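Local coordinates for protein DNA polymerase III subunit beta (Helicobacter pylori 26695, PDB 4S3I) that encircles DNA as a sliding processivity factor, tethering DNA polymerases and other proteins to the template during replication, at residues Y18-F22 / D52-K56; I123-I129 / F217-D222; C199-A205 / F235-I240. All coordinates share one frame; numbering follows the deposited sequence.

In the fold
The three contacts come from the N-terminal and central domains and meet around one antiparallel sheet that crosses the domain boundary. Contact 1 closes first along the chain; contacts 2 and 3 follow and interleave. Contacts 1 and 3, with centres about 12 Å apart, touch through probable hydrogen bonds of D52 O with K238 N and of A21 O with R204 NH2, strands 53-60 and 233-238 being sheet neighbours. Contact 2 lies farther along the same sheet, its centre about 13 Å from contact 3 and 19 Å from contact 1, and S221 touches C199 and L239. The shared sheet, helped by helix 203-212, joins two domains of one subunit, as in the rings of this family.

Contact 1: Y18-F22 / D52-K56; sequences YLQAF and DIGLK
F22 and L19 face strand 53-60 across an interface without hydrogen bonds, the chain between them held as a turn by F22 N bonding back to L19 O. The backbones stay apart, F22 CA lying 6.2 Å from G54 CA, and side chains fill the interval. The F22 ring lies flat over L55: L55 CB sits 3.7 Å from the ring centroid and only 8° off its normal, a CH-pi contact over the face. I53 comes to the same ring from its edge, with CG1 3.9 Å from F22 CE1. Because CG of L55 stands anti to its backbone N (chi1 175°), the branch reaches back toward the helix, where its CD2 meets CD2 of L19 at 3.7 Å, the two side chains crossing at about a right angle, and CB of Y18 at 4.0 Å. L19 and F22 also pack on L46 and A48, so helix 9-19 and the turn that follows it rest on the neighbouring strands 43-49 and 53-60. With Y18 O and L19 O in plane at the ring edge and a methylene over its face, the cohesion is largely dispersive, probably with a weak electrostatic share from the carbonyls.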
# COMPACT_ATOMS: atom_id res chain seq x y z
N TYR A 18 1.53 18.50 4.95
CA TYR A 18 2.97 18.69 4.92
C TYR A 18 3.58 18.62 6.30
O TYR A 18 4.72 18.18 6.46
CB TYR A 18 3.31 20.04 4.33
CG TYR A 18 3.16 20.13 2.83
CD1 TYR A 18 3.83 19.24 2.00
CD2 TYR A 18 2.37 21.12 2.26
CE1 TYR A 18 3.71 19.33 0.62
CE2 TYR A 18 2.24 21.22 0.89
CZ TYR A 18 2.91 20.32 0.07
OH TYR A 18 2.78 20.44 -1.29
N LEU A 19 2.83 19.08 7.30
CA LEU A 19 3.37 19.21 8.64
C LEU A 19 3.42 17.90 9.42
O LEU A 19 4.12 17.80 10.43
CB LEU A 19 2.56 20.25 9.42
CG LEU A 19 2.88 21.69 9.01
CD1 LEU A 19 1.80 22.63 9.52
CD2 LEU A 19 4.24 22.12 9.56
N GLN A 20 2.70 16.88 8.94
CA GLN A 20 2.59 15.62 9.68
C GLN A 20 3.96 14.99 9.93
O GLN A 20 4.22 14.46 11.01
CB GLN A 20 1.67 14.65 8.96
CG GLN A 20 0.24 15.16 8.85
CD GLN A 20 -0.40 15.38 10.21
OE1 GLN A 20 -0.53 14.44 11.00
NE2 GLN A 20 -0.78 16.62 10.50
N ALA A 21 4.86 15.10 8.96
CA ALA A 21 6.15 14.42 9.04
C ALA A 21 7.06 15.00 10.10
O ALA A 21 8.09 14.42 10.43
CB ALA A 21 6.85 14.44 7.69
N PHE A 22 6.68 16.16 10.64
CA PHE A 22 7.53 16.86 11.60
C PHE A 22 6.99 16.76 13.01
O PHE A 22 7.45 17.46 13.91
CB PHE A 22 7.68 18.33 11.21
CG PHE A 22 8.28 18.53 9.85
CD1 PHE A 22 9.64 18.80 9.71
CD2 PHE A 22 7.50 18.41 8.71
CE1 PHE A 22 10.20 18.97 8.44
CE2 PHE A 22 8.06 18.58 7.43
CZ PHE A 22 9.41 18.85 7.31
N ASP A 52 16.20 19.25 15.90
CA ASP A 52 16.89 18.64 14.76
C ASP A 52 16.36 19.06 13.39
O ASP A 52 17.11 19.11 12.41
CB ASP A 52 16.80 17.11 14.88
CG ASP A 52 17.41 16.58 16.17
OD1 ASP A 52 17.45 17.33 17.18
OD2 ASP A 52 17.82 15.41 16.18
N ILE A 53 15.06 19.36 13.31
CA ILE A 53 14.42 19.60 12.02
C ILE A 53 13.09 20.31 12.23
O ILE A 53 12.50 20.22 13.32
CB ILE A 53 14.19 18.26 11.28
CG1 ILE A 53 13.80 18.49 9.83
CG2 ILE A 53 13.13 17.42 11.99
CD1 ILE A 53 13.84 17.22 9.00
N GLY A 54 12.60 21.00 11.20
CA GLY A 54 11.35 21.72 11.34
C GLY A 54 10.85 22.37 10.08
O GLY A 54 11.60 22.61 9.13
N LEU A 55 9.55 22.65 10.07
CA LEU A 55 8.88 23.26 8.94
C LEU A 55 7.98 24.38 9.46
O LEU A 55 7.23 24.18 10.42
CB LEU A 55 8.02 22.24 8.20
CG LEU A 55 7.18 22.83 7.06
CD1 LEU A 55 8.10 23.40 5.97
CD2 LEU A 55 6.24 21.77 6.49
N LYS A 56 8.07 25.54 8.83
CA LYS A 56 7.15 26.64 9.11
C LYS A 56 6.47 27.04 7.81
O LYS A 56 7.14 27.33 6.81
CB LYS A 56 7.91 27.83 9.72
CG LYS A 56 7.10 29.10 9.90
CD LYS A 56 7.98 30.19 10.50
CE LYS A 56 7.19 31.44 10.86
NZ LYS A 56 8.03 32.42 11.62

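Contact 2: I123-I129 / F217-D222; sequences IDPKVSI and FSFKSD
I123 lies obliquely across D222, its CG2 methyl 3.4 Å from D222 OD2, an oxygen that also accepts from a water at 2.9 Å, while the other carboxylate oxygen, OD1, turns to the amides of M224 and L225. A chi1 of 60° sets CG of D222 between the backbone N and the carbonyl carbon, and the carboxylate lies against I123. K126 runs extended past D222, laying CD 3.6 Å from D222 O. Farther in, the chains pair as antiparallel strands of the sheet shared by the N-terminal and central domains, the axes of strands 127-129 and 217-221 running at 170°, and the entry is a classic beta bulge: S221 O accepts K126 N at 2.7 Å and V127 N at 3.1 Å, the first tilted from the carbonyl plane and the second in it. On one face, CG1 of I129 slants against CB of F219 at 3.7 Å, and V127 CG1 meets CB of S221, whose hydroxyl bonds to L225 O and G223 N. F163 and M161 of strand 158-164 cover this side. The opposite face carries S128 and K220, a non-hydrogen-bonded pair in which S128 CB touches K220 CG at 3.5 Å. I129 and F219 are hydrogen-bonded both ways.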
# COMPACT_ATOMS: atom_id res chain seq x y z
N ILE A 123 19.33 31.73 10.88
CA ILE A 123 20.77 31.64 10.76
C ILE A 123 21.37 32.89 10.15
O ILE A 123 20.68 33.67 9.48
CB ILE A 123 21.16 30.43 9.89
CG1 ILE A 123 20.59 30.60 8.48
CG2 ILE A 123 20.67 29.14 10.54
CD1 ILE A 123 20.98 29.47 7.50
N ASP A 124 22.66 33.09 10.39
CA ASP A 124 23.46 34.06 9.64
C ASP A 124 24.26 33.25 8.63
O ASP A 124 25.30 32.68 8.98
CB ASP A 124 24.40 34.83 10.56
CG ASP A 124 23.82 36.16 11.01
OD1 ASP A 124 23.99 36.49 12.20
OD2 ASP A 124 23.22 36.88 10.17
N PRO A 125 23.78 33.19 7.39
CA PRO A 125 24.27 32.21 6.41
C PRO A 125 25.74 32.44 6.08
O PRO A 125 26.18 33.59 6.04
CB PRO A 125 23.41 32.49 5.16
CG PRO A 125 22.27 33.40 5.64
CD PRO A 125 22.86 34.17 6.79
N LYS A 126 26.49 31.36 5.89
CA LYS A 126 27.87 31.44 5.43
C LYS A 126 27.89 31.11 3.95
O LYS A 126 28.81 31.46 3.22
CB LYS A 126 28.76 30.44 6.17
CG LYS A 126 28.91 30.71 7.65
CD LYS A 126 30.05 29.90 8.24
CE LYS A 126 30.29 30.27 9.69
NZ LYS A 126 31.68 29.95 10.12
N VAL A 127 26.87 30.39 3.52
CA VAL A 127 26.74 30.04 2.12
C VAL A 127 25.28 30.08 1.72
O VAL A 127 24.40 29.73 2.52
CB VAL A 127 27.36 28.65 1.82
CG1 VAL A 127 26.67 27.57 2.63
CG2 VAL A 127 27.28 28.32 0.33
N SER A 128 25.02 30.54 0.51
CA SER A 128 23.65 30.57 0.04
C SER A 128 23.63 30.39 -1.47
O SER A 128 24.53 30.86 -2.17
CB SER A 128 22.98 31.88 0.41
OG SER A 128 23.33 32.90 -0.50
N ILE A 129 22.60 29.70 -1.94
CA ILE A 129 22.30 29.62 -3.36
C ILE A 129 20.81 29.81 -3.61
O ILE A 129 19.97 29.56 -2.74
CB ILE A 129 22.76 28.28 -3.96
CG1 ILE A 129 22.17 27.11 -3.16
CG2 ILE A 129 24.28 28.19 -3.99
CD1 ILE A 129 22.29 25.78 -3.91
N PHE A 217 13.56 27.93 -4.98
CA PHE A 217 13.72 28.06 -3.54
C PHE A 217 15.14 28.51 -3.25
O PHE A 217 16.01 28.44 -4.12
CB PHE A 217 13.42 26.75 -2.80
CG PHE A 217 14.26 25.57 -3.26
CD1 PHE A 217 13.80 24.72 -4.26
CD2 PHE A 217 15.50 25.31 -2.68
CE1 PHE A 217 14.56 23.63 -4.68
CE2 PHE A 217 16.27 24.22 -3.09
CZ PHE A 217 15.80 23.38 -4.09
N SER A 218 15.38 28.99 -2.04
CA SER A 218 16.74 29.33 -1.65
C SER A 218 17.26 28.24 -0.73
O SER A 218 16.48 27.56 -0.07
CB SER A 218 16.76 30.66 -0.92
OG SER A 218 16.01 30.57 0.27
N PHE A 219 18.57 28.06 -0.71
CA PHE A 219 19.22 27.16 0.24
C PHE A 219 20.30 27.96 0.92
O PHE A 219 21.15 28.56 0.25
CB PHE A 219 19.83 25.95 -0.48
CG PHE A 219 20.70 25.08 0.42
CD1 PHE A 219 22.02 25.45 0.72
CD2 PHE A 219 20.21 23.90 0.95
CE1 PHE A 219 22.81 24.65 1.55
CE2 PHE A 219 20.99 23.10 1.78
CZ PHE A 219 22.29 23.47 2.07
N LYS A 220 20.28 27.97 2.25
CA LYS A 220 21.30 28.67 3.02
C LYS A 220 21.80 27.83 4.18
O LYS A 220 21.05 27.03 4.74
CB LYS A 220 20.78 30.00 3.57
CG LYS A 220 20.29 30.98 2.54
CD LYS A 220 19.18 31.85 3.12
CE LYS A 220 18.77 32.97 2.18
NZ LYS A 220 19.82 34.02 2.10
N SER A 221 23.05 28.04 4.56
CA SER A 221 23.62 27.31 5.68
C SER A 221 24.64 28.13 6.44
O SER A 221 25.37 28.95 5.86
CB SER A 221 24.25 26.01 5.20
OG SER A 221 24.84 25.35 6.30
N ASP A 222 24.68 27.92 7.76
CA ASP A 222 25.69 28.58 8.58
C ASP A 222 26.73 27.58 9.06
O ASP A 222 27.54 27.88 9.95
CB ASP A 222 25.04 29.32 9.75
CG ASP A 222 24.25 28.40 10.68
OD1 ASP A 222 24.05 27.22 10.34
OD2 ASP A 222 23.82 28.88 11.75
O HOH W 1 23.79 31.77 12.07

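Contact 3: C199-A205 / F235-I240; sequences CILPKRA and FFTKLI
L201 and L239 meet obliquely at the apolar centre, CD2 of one 3.5 Å from CD2 of the other. The second branch of L239 turns to C199, with CD1 4.0 Å from C199 CB, so this leucine spans C199 and L201, two residues on the same side of strand 196-202. L201 and L239 both reach A226 of strand 225-229, while L201 also packs on I159 and M161 of strand 158-164, which places the cluster between the two sheets that pack together in the central domain, each continued by a neighbouring domain. A205 carries the apolar surface onward: its CB touches the edge of the F235 ring, nearly in the ring plane, 3.9 Å from CZ, and lies close against the T237 side chain. The short axes of strands 199-202 and 235-238 cross at 102°, nearly orthogonal: the outermost strand of one sheet against an inner strand of another. P202, at the N-cap position, is where strand 196-202 gives way to helix 203-212; the first turn of that helix delivers A205 to strand 233-238, and R204 of the same turn bonds to A21 O in the N-terminal domain. Farther out, I240 covers P202 and I200, with CG1 against P202 CG and CB 3.9 Å from I200 CG2, the two isoleucines crossing at about a right angle. Polar groups begin at T237: its chi1 of 178° turns OG1 toward A205 CB and P202 CD, where it also donates to K238 O at 2.8 Å, with P202 CD beside this carbonyl. At the far edge, I240 N donates to I200 O at 2.8 Å, nearly straight at 166°. A water bridges the same two residues, accepting from I200 N at 2.9 Å and donating to I240 O at 2.7 Å.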
# COMPACT_ATOMS: atom_id res chain seq x y z
N CYS A 199 28.35 20.83 3.44
CA CYS A 199 27.19 20.61 4.29
C CYS A 199 26.75 19.16 4.14
O CYS A 199 26.55 18.69 3.01
CB CYS A 199 26.04 21.54 3.89
SG CYS A 199 26.42 23.31 3.97
N ILE A 200 26.58 18.45 5.25
CA ILE A 200 26.05 17.10 5.18
C ILE A 200 24.63 17.06 5.74
O ILE A 200 24.43 17.24 6.95
CB ILE A 200 26.91 16.07 5.96
CG1 ILE A 200 28.36 16.09 5.48
CG2 ILE A 200 26.35 14.67 5.77
CD1 ILE A 200 29.33 15.33 6.41
N LEU A 201 23.66 16.84 4.86
CA LEU A 201 22.25 16.78 5.24
C LEU A 201 21.85 15.35 5.60
O LEU A 201 22.06 14.44 4.80
CB LEU A 201 21.34 17.20 4.09
CG LEU A 201 21.34 18.56 3.40
CD1 LEU A 201 19.91 18.96 3.14
CD2 LEU A 201 22.03 19.61 4.19
N PRO A 202 21.22 15.16 6.78
CA PRO A 202 20.72 13.82 7.16
C PRO A 202 19.72 13.28 6.16
O PRO A 202 19.01 14.08 5.52
CB PRO A 202 20.01 14.08 8.49
CG PRO A 202 20.63 15.35 9.04
CD PRO A 202 20.96 16.18 7.82
N LYS A 203 19.64 11.96 6.02
CA LYS A 203 18.73 11.31 5.08
C LYS A 203 17.28 11.73 5.30
O LYS A 203 16.55 11.99 4.34
CB LYS A 203 18.87 9.79 5.17
CG LYS A 203 17.92 8.97 4.28
CD LYS A 203 18.41 8.83 2.84
CE LYS A 203 17.58 7.79 2.04
NZ LYS A 203 18.23 6.44 1.93
N ARG A 204 16.87 11.82 6.56
CA ARG A 204 15.49 12.20 6.86
C ARG A 204 15.17 13.55 6.25
O ARG A 204 14.12 13.73 5.63
CB ARG A 204 15.25 12.25 8.38
CG ARG A 204 13.81 12.65 8.72
CD ARG A 204 13.68 13.12 10.16
NE ARG A 204 12.32 13.57 10.46
CZ ARG A 204 11.90 13.91 11.67
NH1 ARG A 204 12.74 13.84 12.70
NH2 ARG A 204 10.65 14.32 11.86
N ALA A 205 16.09 14.50 6.44
CA ALA A 205 15.93 15.83 5.87
C ALA A 205 15.82 15.74 4.36
O ALA A 205 14.97 16.39 3.74
CB ALA A 205 17.11 16.72 6.28
N PHE A 235 11.93 25.56 5.73
CA PHE A 235 12.35 24.28 6.28
C PHE A 235 13.74 24.44 6.83
O PHE A 235 14.56 25.18 6.25
CB PHE A 235 12.37 23.25 5.15
CG PHE A 235 13.07 21.96 5.50
CD1 PHE A 235 12.35 20.87 5.97
CD2 PHE A 235 14.46 21.82 5.33
CE1 PHE A 235 12.99 19.67 6.28
CE2 PHE A 235 15.10 20.63 5.64
CZ PHE A 235 14.36 19.55 6.12
N PHE A 236 14.03 23.77 7.94
CA PHE A 236 15.41 23.67 8.41
C PHE A 236 15.76 22.25 8.86
O PHE A 236 14.89 21.46 9.23
CB PHE A 236 15.70 24.65 9.54
CG PHE A 236 15.30 24.14 10.91
CD1 PHE A 236 16.21 23.44 11.70
CD2 PHE A 236 14.02 24.38 11.40
CE1 PHE A 236 15.84 22.96 12.96
CE2 PHE A 236 13.65 23.93 12.66
CZ PHE A 236 14.56 23.21 13.44
N THR A 237 17.05 21.95 8.81
CA THR A 237 17.58 20.72 9.39
C THR A 237 18.92 20.99 10.02
O THR A 237 19.71 21.80 9.53
CB THR A 237 17.71 19.58 8.35
OG1 THR A 237 18.28 18.42 8.99
CG2 THR A 237 18.62 20.00 7.20
N LYS A 238 19.17 20.31 11.14
CA LYS A 238 20.51 20.32 11.68
C LYS A 238 21.36 19.55 10.69
O LYS A 238 20.85 18.65 10.00
CB LYS A 238 20.54 19.65 13.05
CG LYS A 238 21.84 19.83 13.79
CD LYS A 238 21.96 18.91 15.01
CE LYS A 238 20.94 19.23 16.10
NZ LYS A 238 21.22 18.47 17.37
N LEU A 239 22.63 19.91 10.57
CA LEU A 239 23.55 19.20 9.70
C LEU A 239 24.25 18.10 10.49
O LEU A 239 24.33 18.15 11.72
CB LEU A 239 24.61 20.15 9.13
CG LEU A 239 24.17 21.37 8.32
CD1 LEU A 239 25.37 22.17 7.80
CD2 LEU A 239 23.27 20.96 7.18
N ILE A 240 24.77 17.11 9.77
CA ILE A 240 25.66 16.13 10.39
C ILE A 240 27.07 16.69 10.53
O ILE A 240 27.67 17.13 9.54
CB ILE A 240 25.72 14.84 9.58
CG1 ILE A 240 24.32 14.24 9.45
CG2 ILE A 240 26.68 13.85 10.23
CD1 ILE A 240 24.27 12.96 8.63
O HOH W 2 28.18 18.94 7.60